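PDB 5AEG: alpha-glucosidase YIHQ from Escherichia coli, which hydrolyses the sulfoquinovosyl headgroup from plant sulfolipids and from simple sulfoquinovosides, releasing sulfoquinovose for use as a source of carbon and sulfur. Local coordinates for residues Thr161-Thr164 with Trp165-Asp168; Lys270-Asp273 with Thr274-Ala278; Glu408-Pro411 with Thr412-Leu416; Glu423-His426 with Asn427-Ala431; Gly539-Pro542 with Gly543-Trp546. One frame throughout, in Å; residues are numbered along the deposited sequence.

Contact 1: Thr161-Thr164 with Trp165-Asp168; sequences TYVT and WQAD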
loop_
_atom_site.group_PDB
_atom_site.type_symbol
_atom_site.label_atom_id
_atom_site.label_comp_id
_atom_site.label_asym_id
_atom_site.label_seq_id
_atom_site.Cartn_x
_atom_site.Cartn_y
_atom_site.Cartn_z
ATOM N N THR A 161 20.484 8.189 -8.279
ATOM C CA THR A 161 20.284 9.494 -7.634
ATOM C C THR A 161 21.107 9.576 -6.385
ATOM O O THR A 161 21.394 8.579 -5.711
ATOM C CB THR A 161 18.783 9.806 -7.356
ATOM O OG1 THR A 161 18.278 8.952 -6.334
ATOM C CG2 THR A 161 18.010 9.688 -8.588
ATOM N N TYR A 162 21.486 10.795 -6.068
ATOM C CA TYR A 162 22.441 11.067 -4.990
ATOM C C TYR A 162 21.970 10.695 -3.631
ATOM O O TYR A 162 22.694 10.085 -2.820
ATOM C CB TYR A 162 22.842 12.554 -5.093
ATOM C CG TYR A 162 23.832 13.023 -4.067
ATOM C CD1 TYR A 162 25.048 12.371 -3.900
ATOM C CD2 TYR A 162 23.583 14.176 -3.299
ATOM C CE1 TYR A 162 25.955 12.788 -2.963
ATOM C CE2 TYR A 162 24.511 14.610 -2.357
ATOM C CZ TYR A 162 25.688 13.915 -2.209
ATOM O OH TYR A 162 26.626 14.258 -1.290
ATOM N N VAL A 163 20.701 10.948 -3.354
ATOM C CA VAL A 163 20.154 10.606 -2.047
ATOM C C VAL A 163 20.194 9.070 -1.825
ATOM O O VAL A 163 20.422 8.565 -0.715
ATOM C CB VAL A 163 18.739 11.215 -1.914
ATOM C CG1 VAL A 163 17.974 10.619 -0.769
ATOM C CG2 VAL A 163 18.873 12.750 -1.706
ATOM N N THR A 164 19.894 8.352 -2.887
ATOM C CA THR A 164 19.899 6.867 -2.785
ATOM C C THR A 164 21.328 6.364 -2.395
ATOM O O THR A 164 21.473 5.481 -1.493
ATOM C CB THR A 164 19.477 6.239 -4.091
ATOM O OG1 THR A 164 18.257 6.882 -4.562
ATOM C CG2 THR A 164 19.305 4.723 -3.926
ATOM N N TRP A 165 22.312 6.929 -3.032
ATOM C CA TRP A 165 23.723 6.556 -2.785
ATOM C C TRP A 165 24.104 6.884 -1.359
ATOM O O TRP A 165 24.706 6.056 -0.626
ATOM C CB TRP A 165 24.646 7.243 -3.782
ATOM C CG TRP A 165 26.097 7.021 -3.402
ATOM C CD1 TRP A 165 26.829 5.915 -3.641
ATOM C CD2 TRP A 165 26.951 7.929 -2.702
ATOM N NE1 TRP A 165 28.104 6.055 -3.083
ATOM C CE2 TRP A 165 28.194 7.281 -2.505
ATOM C CE3 TRP A 165 26.777 9.206 -2.187
ATOM C CZ2 TRP A 165 29.271 7.896 -1.816
ATOM C CZ3 TRP A 165 27.865 9.826 -1.501
ATOM C CH2 TRP A 165 29.085 9.143 -1.321
ATOM N N GLN A 166 23.740 8.089 -0.920
ATOM C CA GLN A 166 23.929 8.436 0.498
ATOM C C GLN A 166 23.276 7.493 1.523
ATOM O O GLN A 166 23.916 7.030 2.521
ATOM C CB GLN A 166 23.442 9.865 0.779
ATOM C CG GLN A 166 24.209 10.938 0.074
ATOM C CD GLN A 166 23.653 12.319 0.378
ATOM O OE1 GLN A 166 22.629 12.738 -0.167
ATOM N NE2 GLN A 166 24.231 12.955 1.339
ATOM N N ALA A 167 22.003 7.139 1.273
ATOM C CA ALA A 167 21.271 6.264 2.185
ATOM C C ALA A 167 21.917 4.864 2.156
ATOM O O ALA A 167 21.930 4.193 3.150
ATOM C CB ALA A 167 19.808 6.188 1.745
ATOM N N ASP A 168 22.370 4.439 0.986
ATOM C CA ASP A 168 23.022 3.096 0.845
ATOM C C ASP A 168 24.373 3.022 1.578
ATOM O O ASP A 168 24.770 1.948 1.970
ATOM C CB ASP A 168 23.286 2.762 -0.627
ATOM C CG ASP A 168 22.109 2.081 -1.314
ATOM O OD1 ASP A 168 21.181 1.677 -0.599
ATOM O OD2 ASP A 168 22.166 1.939 -2.584
#

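Contact 2: Lys270-Asp273 with Thr274-Ala278; sequences KKLD and TMRNA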
loop_
_atom_site.group_PDB
_atom_site.type_symbol
_atom_site.label_atom_id
_atom_site.label_comp_id
_atom_site.label_asym_id
_atom_site.label_seq_id
_atom_site.Cartn_x
_atom_site.Cartn_y
_atom_site.Cartn_z
ATOM N N LYS A 270 -3.249 25.682 19.929
ATOM C CA LYS A 270 -2.904 26.951 19.276
ATOM C C LYS A 270 -2.952 26.805 17.767
ATOM O O LYS A 270 -3.377 27.697 17.050
ATOM C CB LYS A 270 -1.499 27.448 19.633
ATOM C CG LYS A 270 -1.448 28.158 21.011
ATOM C CD LYS A 270 -0.250 29.122 21.175
ATOM C CE LYS A 270 -0.475 30.544 20.595
ATOM N NZ LYS A 270 -0.191 30.701 19.122
ATOM N N LYS A 271 -2.428 25.688 17.300
ATOM C CA LYS A 271 -2.382 25.457 15.849
ATOM C C LYS A 271 -3.773 25.205 15.291
ATOM O O LYS A 271 -4.090 25.778 14.245
ATOM C CB LYS A 271 -1.397 24.354 15.467
ATOM C CG LYS A 271 0.024 24.743 15.698
ATOM C CD LYS A 271 0.930 23.629 15.195
ATOM C CE LYS A 271 2.385 23.776 15.597
ATOM N NZ LYS A 271 2.945 24.953 14.937
ATOM N N LEU A 272 -4.608 24.451 15.987
ATOM C CA LEU A 272 -5.991 24.248 15.598
ATOM C C LEU A 272 -6.700 25.584 15.430
ATOM O O LEU A 272 -7.464 25.821 14.452
ATOM C CB LEU A 272 -6.772 23.376 16.601
ATOM C CG LEU A 272 -8.289 23.262 16.422
ATOM C CD1 LEU A 272 -8.573 22.523 15.099
ATOM C CD2 LEU A 272 -8.972 22.588 17.606
ATOM N N ASP A 273 -6.497 26.455 16.414
ATOM C CA ASP A 273 -7.181 27.739 16.389
ATOM C C ASP A 273 -6.715 28.642 15.304
ATOM O O ASP A 273 -7.563 29.306 14.727
ATOM C CB ASP A 273 -7.078 28.468 17.760
ATOM C CG ASP A 273 -7.929 27.809 18.832
ATOM O OD1 ASP A 273 -9.000 27.274 18.537
ATOM O OD2 ASP A 273 -7.588 27.877 20.024
ATOM N N THR A 274 -5.402 28.763 15.098
ATOM C CA THR A 274 -4.850 29.545 14.030
ATOM C C THR A 274 -5.420 29.149 12.642
ATOM O O THR A 274 -5.751 30.027 11.818
ATOM C CB THR A 274 -3.330 29.367 14.003
ATOM O OG1 THR A 274 -2.789 29.905 15.209
ATOM C CG2 THR A 274 -2.683 30.006 12.786
ATOM N N MET A 275 -5.498 27.842 12.411
ATOM C CA MET A 275 -6.024 27.348 11.110
ATOM C C MET A 275 -7.521 27.614 10.987
ATOM O O MET A 275 -7.965 28.134 9.941
ATOM C CB MET A 275 -5.729 25.872 10.947
ATOM C CG MET A 275 -4.207 25.593 10.855
ATOM S SD MET A 275 -3.249 26.439 9.623
ATOM C CE MET A 275 -3.482 25.352 8.197
ATOM N N ARG A 276 -8.270 27.213 12.009
ATOM C CA ARG A 276 -9.741 27.366 11.991
ATOM C C ARG A 276 -10.101 28.852 11.861
ATOM O O ARG A 276 -11.027 29.177 11.085
ATOM C CB ARG A 276 -10.375 26.816 13.228
ATOM C CG ARG A 276 -10.735 25.363 13.162
ATOM C CD ARG A 276 -11.575 24.976 14.340
ATOM N NE ARG A 276 -11.126 25.587 15.652
ATOM C CZ ARG A 276 -11.483 25.123 16.856
ATOM N NH1 ARG A 276 -12.313 24.087 16.954
ATOM N NH2 ARG A 276 -11.007 25.685 17.973
ATOM N N ASN A 277 -9.387 29.746 12.555
ATOM C CA ASN A 277 -9.736 31.165 12.507
ATOM C C ASN A 277 -9.361 31.859 11.231
ATOM O O ASN A 277 -9.866 32.913 10.973
ATOM C CB ASN A 277 -9.141 31.968 13.688
ATOM C CG ASN A 277 -9.646 31.518 15.026
ATOM O OD1 ASN A 277 -10.645 30.814 15.176
ATOM N ND2 ASN A 277 -8.921 31.887 16.023
ATOM N N ALA A 278 -8.478 31.277 10.435
ATOM C CA ALA A 278 -8.168 31.729 9.104
ATOM C C ALA A 278 -9.045 31.095 8.066
ATOM O O ALA A 278 -8.832 31.320 6.912
ATOM C CB ALA A 278 -6.713 31.440 8.767
HETATM O O HOH W 1 -10.962 28.317 16.476
#

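Contact 3: Glu408-Pro411 with Thr412-Leu416; sequences EYLP and TDTYL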
loop_
_atom_site.group_PDB
_atom_site.type_symbol
_atom_site.label_atom_id
_atom_site.label_comp_id
_atom_site.label_asym_id
_atom_site.label_seq_id
_atom_site.Cartn_x
_atom_site.Cartn_y
_atom_site.Cartn_z
ATOM N N GLU A 408 6.215 -4.278 8.298
ATOM C CA GLU A 408 7.146 -4.683 7.272
ATOM C C GLU A 408 8.461 -5.285 7.804
ATOM O O GLU A 408 9.293 -5.704 7.041
ATOM C CB GLU A 408 7.406 -3.517 6.247
ATOM C CG GLU A 408 8.377 -2.447 6.730
ATOM C CD GLU A 408 7.814 -1.525 7.818
ATOM O OE1 GLU A 408 6.599 -1.578 8.027
ATOM O OE2 GLU A 408 8.612 -0.750 8.468
ATOM N N TYR A 409 8.646 -5.251 9.099
ATOM C CA TYR A 409 9.895 -5.612 9.692
ATOM C C TYR A 409 9.671 -6.613 10.814
ATOM O O TYR A 409 10.056 -6.394 11.927
ATOM C CB TYR A 409 10.753 -4.376 10.132
ATOM C CG TYR A 409 12.175 -4.820 10.598
ATOM C CD1 TYR A 409 12.827 -5.953 9.999
ATOM C CD2 TYR A 409 12.831 -4.195 11.663
ATOM C CE1 TYR A 409 14.069 -6.385 10.403
ATOM C CE2 TYR A 409 14.095 -4.662 12.095
ATOM C CZ TYR A 409 14.701 -5.741 11.457
ATOM O OH TYR A 409 15.961 -6.184 11.811
ATOM N N LEU A 410 9.024 -7.718 10.492
ATOM C CA LEU A 410 9.166 -8.995 11.284
ATOM C C LEU A 410 10.561 -9.575 10.927
ATOM O O LEU A 410 10.827 -9.919 9.772
ATOM C CB LEU A 410 8.132 -10.044 10.953
ATOM C CG LEU A 410 8.393 -11.325 11.793
ATOM C CD1 LEU A 410 7.968 -11.096 13.267
ATOM C CD2 LEU A 410 7.769 -12.562 11.232
ATOM N N PRO A 411 11.511 -9.597 11.886
ATOM C CA PRO A 411 12.850 -10.111 11.569
ATOM C C PRO A 411 12.779 -11.566 11.221
ATOM O O PRO A 411 11.904 -12.303 11.743
ATOM C CB PRO A 411 13.640 -9.913 12.897
ATOM C CG PRO A 411 12.987 -8.730 13.506
ATOM C CD PRO A 411 11.505 -9.103 13.287
ATOM N N THR A 412 13.627 -11.955 10.302
ATOM C CA THR A 412 13.571 -13.333 9.804
ATOM C C THR A 412 14.257 -14.389 10.668
ATOM O O THR A 412 14.203 -15.598 10.358
ATOM C CB THR A 412 14.126 -13.402 8.385
ATOM O OG1 THR A 412 15.213 -12.470 8.225
ATOM C CG2 THR A 412 13.027 -13.011 7.436
ATOM N N ASP A 413 14.830 -13.951 11.760
ATOM C CA ASP A 413 15.396 -14.859 12.807
ATOM C C ASP A 413 14.588 -14.800 14.106
ATOM O O ASP A 413 15.123 -15.125 15.165
ATOM C CB ASP A 413 16.881 -14.567 13.010
ATOM C CG ASP A 413 17.153 -13.210 13.491
ATOM O OD1 ASP A 413 16.209 -12.412 13.588
ATOM O OD2 ASP A 413 18.323 -12.878 13.740
ATOM N N THR A 414 13.291 -14.429 14.020
ATOM C CA THR A 414 12.366 -14.667 15.110
ATOM C C THR A 414 11.827 -16.089 15.031
ATOM O O THR A 414 11.842 -16.706 13.949
ATOM C CB THR A 414 11.127 -13.736 15.058
ATOM O OG1 THR A 414 10.545 -13.811 13.742
ATOM C CG2 THR A 414 11.549 -12.312 15.402
ATOM N N TYR A 415 11.337 -16.562 16.190
ATOM C CA TYR A 415 10.700 -17.833 16.371
ATOM C C TYR A 415 9.349 -17.515 16.944
ATOM O O TYR A 415 9.239 -16.828 17.964
ATOM C CB TYR A 415 11.532 -18.745 17.311
ATOM C CG TYR A 415 12.774 -19.133 16.623
ATOM C CD1 TYR A 415 13.834 -18.273 16.582
ATOM C CD2 TYR A 415 12.849 -20.319 15.886
ATOM C CE1 TYR A 415 14.962 -18.573 15.847
ATOM C CE2 TYR A 415 13.989 -20.638 15.174
ATOM C CZ TYR A 415 15.031 -19.744 15.156
ATOM O OH TYR A 415 16.184 -19.996 14.489
ATOM N N LEU A 416 8.332 -18.022 16.246
ATOM C CA LEU A 416 6.972 -17.665 16.451
ATOM C C LEU A 416 6.183 -18.783 17.085
ATOM O O LEU A 416 6.462 -19.960 16.839
ATOM C CB LEU A 416 6.315 -17.336 15.100
ATOM C CG LEU A 416 7.096 -16.166 14.497
ATOM C CD1 LEU A 416 6.979 -16.104 13.031
ATOM C CD2 LEU A 416 6.759 -14.869 15.233
#

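Contact 4: Glu423-His426 with Asn427-Ala431; sequences EIMH and NAWPA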
loop_
_atom_site.group_PDB
_atom_site.type_symbol
_atom_site.label_atom_id
_atom_site.label_comp_id
_atom_site.label_asym_id
_atom_site.label_seq_id
_atom_site.Cartn_x
_atom_site.Cartn_y
_atom_site.Cartn_z
ATOM N N GLU A 423 10.675 -16.846 7.929
ATOM C CA GLU A 423 10.751 -16.683 6.460
ATOM C C GLU A 423 9.454 -16.715 5.700
ATOM O O GLU A 423 9.382 -16.163 4.582
ATOM C CB GLU A 423 11.796 -17.607 5.838
ATOM C CG GLU A 423 13.210 -17.233 6.325
ATOM C CD GLU A 423 14.334 -18.118 5.796
ATOM O OE1 GLU A 423 14.168 -18.853 4.827
ATOM O OE2 GLU A 423 15.449 -18.008 6.309
ATOM N N ILE A 424 8.464 -17.424 6.216
ATOM C CA ILE A 424 7.133 -17.458 5.708
ATOM C C ILE A 424 6.205 -16.440 6.379
ATOM O O ILE A 424 5.305 -15.844 5.736
ATOM C CB ILE A 424 6.524 -18.908 5.857
ATOM C CG1 ILE A 424 7.384 -19.968 5.082
ATOM C CG2 ILE A 424 5.038 -18.964 5.478
ATOM C CD1 ILE A 424 7.409 -19.873 3.600
ATOM N N MET A 425 6.335 -16.244 7.671
ATOM C CA MET A 425 5.444 -15.274 8.350
ATOM C C MET A 425 5.740 -13.787 8.040
ATOM O O MET A 425 4.853 -12.955 8.191
ATOM C CB MET A 425 5.502 -15.487 9.873
ATOM C CG MET A 425 4.813 -16.797 10.378
ATOM S SD MET A 425 3.158 -17.095 9.747
ATOM C CE MET A 425 2.345 -15.643 10.285
ATOM N N HIS A 426 6.962 -13.507 7.642
ATOM C CA HIS A 426 7.427 -12.118 7.437
ATOM C C HIS A 426 6.483 -11.361 6.493
ATOM O O HIS A 426 5.912 -10.337 6.871
ATOM C CB HIS A 426 8.815 -12.137 6.872
ATOM C CG HIS A 426 9.293 -10.790 6.445
ATOM N ND1 HIS A 426 9.731 -9.832 7.335
ATOM C CD2 HIS A 426 9.324 -10.215 5.219
ATOM C CE1 HIS A 426 10.053 -8.736 6.656
ATOM N NE2 HIS A 426 9.778 -8.939 5.380
ATOM N N ASN A 427 6.192 -11.962 5.347
ATOM C CA ASN A 427 5.312 -11.317 4.334
ATOM C C ASN A 427 3.863 -11.313 4.755
ATOM O O ASN A 427 3.092 -10.443 4.342
ATOM C CB ASN A 427 5.434 -11.995 2.972
ATOM C CG ASN A 427 6.614 -11.522 2.185
ATOM O OD1 ASN A 427 7.232 -10.519 2.487
ATOM N ND2 ASN A 427 6.934 -12.244 1.134
ATOM N N ALA A 428 3.447 -12.235 5.636
ATOM C CA ALA A 428 2.050 -12.241 6.148
ATOM C C ALA A 428 1.797 -11.297 7.326
ATOM O O ALA A 428 0.641 -11.089 7.749
ATOM C CB ALA A 428 1.666 -13.695 6.557
ATOM N N TRP A 429 2.876 -10.749 7.884
ATOM C CA TRP A 429 2.738 -9.946 9.114
ATOM C C TRP A 429 1.805 -8.703 8.928
ATOM O O TRP A 429 0.974 -8.390 9.772
ATOM C CB TRP A 429 4.080 -9.447 9.639
ATOM C CG TRP A 429 4.146 -9.390 11.122
ATOM C CD1 TRP A 429 4.174 -8.311 11.902
ATOM C CD2 TRP A 429 4.111 -10.543 12.012
ATOM N NE1 TRP A 429 4.248 -8.685 13.263
ATOM C CE2 TRP A 429 4.178 -10.049 13.343
ATOM C CE3 TRP A 429 4.127 -11.911 11.792
ATOM C CZ2 TRP A 429 4.227 -10.916 14.479
ATOM C CZ3 TRP A 429 4.116 -12.816 12.940
ATOM C CH2 TRP A 429 4.206 -12.293 14.257
ATOM N N PRO A 430 1.948 -7.980 7.827
ATOM C CA PRO A 430 1.116 -6.769 7.728
ATOM C C PRO A 430 -0.381 -6.992 7.819
ATOM O O PRO A 430 -1.106 -6.304 8.559
ATOM C CB PRO A 430 1.546 -6.161 6.343
ATOM C CG PRO A 430 2.933 -6.650 6.153
ATOM C CD PRO A 430 2.943 -8.069 6.741
ATOM N N ALA A 431 -0.927 -7.939 7.070
ATOM C CA ALA A 431 -2.380 -8.146 7.184
ATOM C C ALA A 431 -2.832 -8.732 8.551
ATOM O O ALA A 431 -3.982 -8.489 8.961
ATOM C CB ALA A 431 -2.873 -8.999 6.104
HETATM O O HOH W 2 7.680 -14.173 4.177
#

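Contact 5: Gly539-Pro542 with Gly543-Trp546; sequences GNRP and GDNW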
loop_
_atom_site.group_PDB
_atom_site.type_symbol
_atom_site.label_atom_id
_atom_site.label_comp_id
_atom_site.label_asym_id
_atom_site.label_seq_id
_atom_site.Cartn_x
_atom_site.Cartn_y
_atom_site.Cartn_z
ATOM N N GLY A 539 7.031 15.623 9.325
ATOM C CA GLY A 539 8.298 14.988 8.870
ATOM C C GLY A 539 9.179 14.580 10.045
ATOM O O GLY A 539 8.950 14.987 11.199
ATOM N N ASN A 540 10.224 13.825 9.779
ATOM C CA ASN A 540 11.046 13.316 10.901
ATOM C C ASN A 540 11.875 14.393 11.600
ATOM O O ASN A 540 12.258 14.170 12.758
ATOM C CB ASN A 540 11.964 12.161 10.535
ATOM C CG ASN A 540 12.913 12.489 9.426
ATOM O OD1 ASN A 540 12.482 12.752 8.336
ATOM N ND2 ASN A 540 14.220 12.587 9.715
ATOM N N ARG A 541 12.147 15.478 10.906
ATOM C CA ARG A 541 12.921 16.713 11.422
ATOM C C ARG A 541 12.079 17.960 11.234
ATOM O O ARG A 541 12.250 18.725 10.244
ATOM C CB ARG A 541 14.256 16.866 10.740
ATOM C CG ARG A 541 15.310 15.797 11.104
ATOM C CD ARG A 541 16.606 16.072 10.303
ATOM N NE ARG A 541 17.547 14.951 10.440
ATOM C CZ ARG A 541 18.627 14.720 9.689
ATOM N NH1 ARG A 541 18.936 15.481 8.647
ATOM N NH2 ARG A 541 19.380 13.655 9.959
ATOM N N PRO A 542 11.090 18.121 12.107
ATOM C CA PRO A 542 10.072 19.147 11.877
ATOM C C PRO A 542 10.599 20.558 11.673
ATOM O O PRO A 542 10.112 21.344 10.804
ATOM C CB PRO A 542 9.224 19.042 13.135
ATOM C CG PRO A 542 9.336 17.610 13.555
ATOM C CD PRO A 542 10.779 17.292 13.282
ATOM N N GLY A 543 11.656 20.887 12.435
ATOM C CA GLY A 543 12.304 22.226 12.288
ATOM C C GLY A 543 12.959 22.499 10.997
ATOM O O GLY A 543 13.212 23.652 10.695
ATOM N N ASP A 544 13.228 21.492 10.164
ATOM C CA ASP A 544 13.837 21.710 8.879
ATOM C C ASP A 544 12.823 21.892 7.763
ATOM O O ASP A 544 13.192 22.174 6.658
ATOM C CB ASP A 544 14.714 20.532 8.462
ATOM C CG ASP A 544 16.023 20.439 9.289
ATOM O OD1 ASP A 544 16.309 21.385 10.031
ATOM O OD2 ASP A 544 16.713 19.425 9.167
ATOM N N ASN A 545 11.564 21.666 8.041
ATOM C CA ASN A 545 10.557 21.651 6.978
ATOM C C ASN A 545 9.587 22.820 7.137
ATOM O O ASN A 545 9.164 23.138 8.249
ATOM C CB ASN A 545 9.746 20.321 7.161
ATOM C CG ASN A 545 10.545 19.069 6.745
ATOM O OD1 ASN A 545 11.442 19.116 5.920
ATOM N ND2 ASN A 545 10.185 17.963 7.315
ATOM N N TRP A 546 9.108 23.298 6.013
ATOM C CA TRP A 546 7.968 24.255 5.978
ATOM C C TRP A 546 6.704 23.530 6.375
ATOM O O TRP A 546 6.467 22.390 5.906
ATOM C CB TRP A 546 7.847 24.859 4.586
ATOM C CG TRP A 546 7.015 26.062 4.560
ATOM C CD1 TRP A 546 5.675 26.185 4.345
ATOM C CD2 TRP A 546 7.498 27.364 4.881
ATOM N NE1 TRP A 546 5.288 27.524 4.446
ATOM C CE2 TRP A 546 6.404 28.265 4.781
ATOM C CE3 TRP A 546 8.757 27.846 5.213
ATOM C CZ2 TRP A 546 6.544 29.650 5.023
ATOM C CZ3 TRP A 546 8.910 29.266 5.448
ATOM C CH2 TRP A 546 7.800 30.113 5.378
#

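Contact 1: Thr161-Thr164 with Trp165-Asp168
Four successive i to i+4 hydrogen bonds, from Trp165 N to Thr161 O through Asp168 N to Thr164 O, wind Tyr162-Asp168 into the short helix 162-169, with Thr161 at its N-cap position; the straightest is Gln166 N to Tyr162 O, 2.9 Å long with an angle of 176° at the hydrogen. One turn apart on this helix, Tyr162 and Gln166 also meet through their side chains. The phenol swings over toward the following turn because its CG stands opposite the backbone N (chi1 -180°), and the amide of Gln166 lies across one of its faces, the two planes 13° apart and stacked. Gln166 OE1 sits toward the rim, 3.4 Å from Tyr162 CE2, while the methylene completes the cover as a CH-pi contact, Gln166 CG being 4.1 Å from the ring centroid. The ring's other neighbour here is Trp165, whose CE3 comes obliquely to within 3.8 Å of Tyr162 CE1. This helix lies in the galactose mutarotase-like N-terminal part of this family 31 enzyme, and Val163 faces loops that include Asn474 and Met514, with its side chain about 8 Å from a bound calcium ion. An alanine at Gln166 would take away both the stacked amide and the methylene, and the phenol of Tyr162 would probably be left freer to turn. At the helix start, Thr161 and Thr164 both hydrogen-bond through OG1 to Asn158 O, drawing the preceding loop against the first turn. Further on, Asp168 pairs with Lys159 in a salt bridge through OD2 and accepts from Gly174 N at OD1.

Contact 2: Lys270-Asp273 with Thr274-Ala278
Arg276 lies over Leu272 and beside Asp273, so its guanidinium is met on a face by one and at an edge by the other. Leu272 CD2 stands above the centre of that face, 3.6 Å from Arg276 CZ. In the guanidinium plane, Arg276 NH2 donates to Asp273 OD1 at 2.6 Å, a salt bridge of one bond joining the nearly coplanar ends (22°) of side-by-side chains. A bend in the arginine chain at chi3 (-41°) turns the group back along the helix to reach both. Water 1 ties the same corner together, donating to Asp273 OD1 and to Asn277 OD1 and accepting weakly from Arg276 NE. With an alanine in place of Arg276, Asp273 OD1 would probably lose its charged mate and Leu272 the flat group covering its methyl. Two residues earlier, Lys270 O is gripped twice, by Thr274 N at 3.0 Å and Thr274 OG1 at 2.9 Å, from opposite faces of its carbonyl plane. All this lies on helix 265-277 of the beta-alpha-beta unit between strands 257-260 and 282-286 of the TIM barrel: Leu272 packs on Val282 and Ile285, Met275 reaches Ile555 and Phe558 of helix 552-567, and Arg276 NH1 bridges to Glu326 just beyond helix 316-325.

Contact 3: Glu408-Pro411 with Thr412-Leu416
Thr412 and Asp413 occupy the two central positions of a type I beta turn from Pro411 to Thr414 that reverses the chain after Glu408-Pro411. Thr412 leads into the bend, and its side chain touches Met50 and Trp149. Asp413 follows, its OD1 3.6 Å from Pro411 CB and hydrogen-bonded to the Tyr363 hydroxyl of a neighbouring loop. Thr414 closes it in two ways: its N reaches Pro411 O in a weak bond of 3.4 Å, and its hydroxyl donates to the same oxygen at 2.8 Å. OG1 can do so because it sits between the backbone N and carbonyl carbon (chi1 51°), which leaves CG2 to rest 3.8 Å from Pro411 CD. The side chain of Leu410 lies across this hydroxyl, with CD1 3.8 Å from Thr414 OG1. Leu416 comes last, meeting Leu410 tip to tip, its CD1 4.1 Å from Leu410 CD2. The loop follows strand 401-404 of the TIM barrel and carries Glu408, an active-site residue by similarity, whose OE2 is bridged to Arg455. Held by a short hydroxyl bond and a weak amide one, with the Leu410 methyls against the hydroxyl, the bend probably owes more of its closure to the threonine side chain than to the backbone amide.

Contact 4: Glu423-His426 with Asn427-Ala431
Met425 touches the residues three and four places on: its CE methyl lies 4.3 Å from Ala428 CB and equally far from Trp429 CZ3. Met425 O comes near the plane of the indole at its edge, 3.8 Å from Trp429 CE3. The backbone beneath is irregular. Ala428 N gives Met425 O a weak bond at only 121°, and Trp429 N bonds to His426 O at 3.2 Å, its donor well above the carbonyl plane. Water 2 fills in where Asn427 N lacks a helical partner: it accepts from that N at 2.9 Å and donates to Glu423 O. This is the kinked early part of helix 422-444 in the TIM-barrel domain, and Pro430, which has no N-H to give, packs its CD 3.7 Å from His426 O; its side chain is about 5 Å from that of Glu408, an active-site residue by similarity. Farther out, the imidazole of His426 is held at both nitrogens, NE2 by Thr150 O and ND1 by Leu410 O, and stacks on Trp149, while Phe55 meets it at a steep angle. Asn427, whose OD1 lies obliquely 3.5 Å from His426 CD2, accepts there from Thr150 N and donates through ND2 to Leu148 O, fixing its amide.

Contact 5: Gly539-Pro542 with Gly543-Trp546
A chi1 of -70° at Arg541 and one of -72° at Asp544 set each CG opposite its own carbonyl carbon, and the two side chains run out side by side in the same direction. What meets is the arginine's aliphatic part, CD lying 3.5 Å from Asp544 OD2. The guanidinium and carboxylate planes stand 86° apart, and Arg541 NH1 stays 4.6 Å from Asp544 OD2, beyond a salt bridge. Beneath them the backbone makes a short 3-10 turn: Asp544 N donates to Arg541 O at 2.9 Å and Asn545 N to Pro542 O at 3.1 Å, both donors standing above the carbonyl plane they approach. Asn545 then points its amide back across the loop, ND2 passing 3.9 Å from Gly539 CA, where a beta carbon would collide with it. That amide is held by ND2 bonds to Glu538 O and Thr510 OG1, and OD1 accepts from Arg516 N. The loop follows strand 534-536 of the barrel and flanks the substrate site: Gly539 N bonds to His537 ND1 and Asn540 O accepts from Arg301 NH2, both partners being residues that bind the sulfolipid. Backbone bonds and one buried amide thus give the loop its shape, while the nearby opposite charges are likely to add a modest attraction.

In the fold
From the N terminus, contact 1 comes first, in the mutarotase-like N-terminal domain; the other four follow in the TIM-barrel domain. Each is local, so none closes a long loop, nests or crosses: contacts 1, 2 and 4 lie along helices, contacts 3 and 5 in loop turns. Contact 2 lies on a barrel helix, its centre about 42 Å from contact 4's, across the chain's middle. Contacts 3 and 4 touch: Leu410 O lies 2.7 Å from His426 ND1, and Leu416 and Leu410 pack on Met425 and Trp429, joining the loop after strand 401-404 to helix 422-444. Contact 5, about 9 Å (nearest atoms) from contacts 1 and 2, lies between strand 534-536 and helix 552-567, on which Met275 packs.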